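NEDD8-conjugating enzyme UBC12 (Saccharomyces cerevisiae, PDB 3O2U) accepts the ubiquitin-like protein Rub1 (NEDD8) from its E1 complex and catalyses its covalent attachment to other proteins, chiefly the cullin Cdc53. Local coordinates at residues G80-N85 with V99-K104. Numbering follows the deposited sequence.
Sequences GSINFN and VVCLKK
The Phe84 ring meets Cys101 and Val99 obliquely, CE1 lying 3.6 Å from Cys101 CB. Cys101 SG, anti to its backbone N (chi1 -180°), stands 4.5 Å from the ring centroid in a sulfur-aromatic contact and touches Ile82 CG2 at 3.5 Å. Phe142 of helix 131-143 packs on both Ile82 and Phe84. The Asn83 amide, on the other sheet face, is gripped at both ends. Lys103, bent at chi2 and chi4, curls NZ back to Asn83 OD1 (2.8 Å), the ammonium sitting above the carbonyl plane, while ND2 donates to Glu67 and to a water that NZ also reaches weakly. Asn83 and Asn85 each cross the Leu102 side chain at roughly a right angle, their amides meeting its CD1. An alanine at Asn83 would remove this amide and would probably leave Lys103 and Glu67 less firmly placed. Backbone bonds fix the register: Leu102 N reaches Asn83 O at 2.9 Å, and Asn85 and Val100 exchange a nearly straight pair in the carbonyl planes. The arrangement illustrates an antiparallel hairpin, here formed by the last two strands of the four-stranded meander of the ubiquitin-conjugating (UBC) fold.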
loop_
_atom_site.group_PDB
_atom_site.type_symbol
_atom_site.label_atom_id
_atom_site.label_comp_id
_atom_site.label_asym_id
_atom_site.label_seq_id
_atom_site.Cartn_x
_atom_site.Cartn_y
_atom_site.Cartn_z
ATOM N N GLY A 80 -14.219 7.377 -7.867
ATOM C CA GLY A 80 -12.933 7.167 -8.521
ATOM C C GLY A 80 -12.286 5.891 -7.997
ATOM O O GLY A 80 -12.491 5.526 -6.845
ATOM N N SER A 81 -11.507 5.207 -8.831
ATOM C CA SER A 81 -10.811 3.997 -8.393
ATOM C C SER A 81 -9.293 4.219 -8.301
ATOM O O SER A 81 -8.633 4.442 -9.316
ATOM C CB SER A 81 -11.139 2.824 -9.330
ATOM O OG SER A 81 -12.509 2.462 -9.222
ATOM N N ILE A 82 -8.747 4.178 -7.089
ATOM C CA ILE A 82 -7.308 4.364 -6.896
ATOM C C ILE A 82 -6.681 3.058 -6.454
ATOM O O ILE A 82 -7.043 2.518 -5.417
ATOM C CB ILE A 82 -6.988 5.455 -5.865
ATOM C CG1 ILE A 82 -7.734 6.760 -6.204
ATOM C CG2 ILE A 82 -5.481 5.688 -5.812
ATOM C CD1 ILE A 82 -9.166 6.841 -5.621
ATOM N N ASN A 83 -5.786 2.506 -7.266
ATOM C CA ASN A 83 -5.170 1.242 -6.894
ATOM C C ASN A 83 -3.754 1.419 -6.359
ATOM O O ASN A 83 -3.042 2.353 -6.742
ATOM C CB ASN A 83 -5.250 0.191 -8.025
ATOM C CG ASN A 83 -4.590 0.650 -9.321
ATOM O OD1 ASN A 83 -4.476 1.842 -9.595
ATOM N ND2 ASN A 83 -4.162 -0.316 -10.134
ATOM N N PHE A 84 -3.368 0.519 -5.456
ATOM C CA PHE A 84 -2.066 0.555 -4.791
ATOM C C PHE A 84 -1.466 -0.843 -4.857
ATOM O O PHE A 84 -2.182 -1.842 -4.787
ATOM C CB PHE A 84 -2.199 0.903 -3.298
ATOM C CG PHE A 84 -2.793 2.255 -3.030
ATOM C CD1 PHE A 84 -1.978 3.360 -2.794
ATOM C CD2 PHE A 84 -4.172 2.428 -3.012
ATOM C CE1 PHE A 84 -2.541 4.626 -2.529
ATOM C CE2 PHE A 84 -4.737 3.685 -2.747
ATOM C CZ PHE A 84 -3.925 4.778 -2.509
ATOM N N ASN A 85 -0.149 -0.910 -4.967
ATOM C CA ASN A 85 0.550 -2.174 -4.796
ATOM C C ASN A 85 1.145 -2.171 -3.400
ATOM O O ASN A 85 1.690 -1.156 -2.959
ATOM C CB ASN A 85 1.663 -2.332 -5.830
ATOM C CG ASN A 85 1.263 -3.213 -7.006
ATOM O OD1 ASN A 85 0.197 -3.828 -7.011
ATOM N ND2 ASN A 85 2.121 -3.272 -8.011
ATOM N N VAL A 99 4.264 0.649 0.141
ATOM C CA VAL A 99 3.009 0.955 -0.528
ATOM C C VAL A 99 3.311 1.911 -1.682
ATOM O O VAL A 99 4.009 2.909 -1.497
ATOM C CB VAL A 99 2.003 1.576 0.467
ATOM C CG1 VAL A 99 0.715 2.016 -0.233
ATOM C CG2 VAL A 99 1.723 0.590 1.603
ATOM N N VAL A 100 2.818 1.581 -2.869
ATOM C CA VAL A 100 3.003 2.423 -4.050
ATOM C C VAL A 100 1.656 2.687 -4.705
ATOM O O VAL A 100 0.944 1.744 -5.053
ATOM C CB VAL A 100 3.907 1.721 -5.097
ATOM C CG1 VAL A 100 4.087 2.597 -6.317
ATOM C CG2 VAL A 100 5.258 1.383 -4.492
ATOM N N CYS A 101 1.302 3.954 -4.879
ATOM C CA CYS A 101 0.066 4.298 -5.598
ATOM C C CYS A 101 0.318 4.201 -7.103
ATOM O O CYS A 101 1.307 4.729 -7.605
ATOM C CB CYS A 101 -0.428 5.704 -5.223
ATOM S SG CYS A 101 -1.976 6.181 -6.083
ATOM N N LEU A 102 -0.577 3.517 -7.811
ATOM C CA LEU A 102 -0.351 3.140 -9.192
ATOM C C LEU A 102 -1.027 4.090 -10.167
ATOM O O LEU A 102 -1.020 3.848 -11.366
ATOM C CB LEU A 102 -0.863 1.718 -9.444
ATOM C CG LEU A 102 -0.310 0.653 -8.504
ATOM C CD1 LEU A 102 -0.823 -0.711 -8.925
ATOM C CD2 LEU A 102 1.219 0.694 -8.508
ATOM N N LYS A 103 -1.629 5.157 -9.641
ATOM C CA LYS A 103 -2.283 6.156 -10.474
ATOM C C LYS A 103 -1.758 7.552 -10.149
ATOM O O LYS A 103 -1.488 7.861 -8.991
ATOM C CB LYS A 103 -3.804 6.123 -10.254
ATOM C CG LYS A 103 -4.493 4.859 -10.777
ATOM C CD LYS A 103 -4.349 4.737 -12.290
ATOM C CE LYS A 103 -5.280 3.653 -12.885
ATOM N NZ LYS A 103 -5.064 2.301 -12.295
ATOM N N LYS A 104 -1.615 8.391 -11.171
ATOM C CA LYS A 104 -1.342 9.800 -10.949
ATOM C C LYS A 104 -2.630 10.447 -10.469
ATOM O O LYS A 104 -3.598 10.604 -11.240
ATOM C CB LYS A 104 -0.878 10.471 -12.243
ATOM C CG LYS A 104 0.312 9.783 -12.903
ATOM C CD LYS A 104 0.937 10.692 -13.958
ATOM C CE LYS A 104 1.901 9.924 -14.860
ATOM N NZ LYS A 104 1.962 10.526 -16.239
HETATM O O HOH W 1 -2.597 -0.014 -12.763
#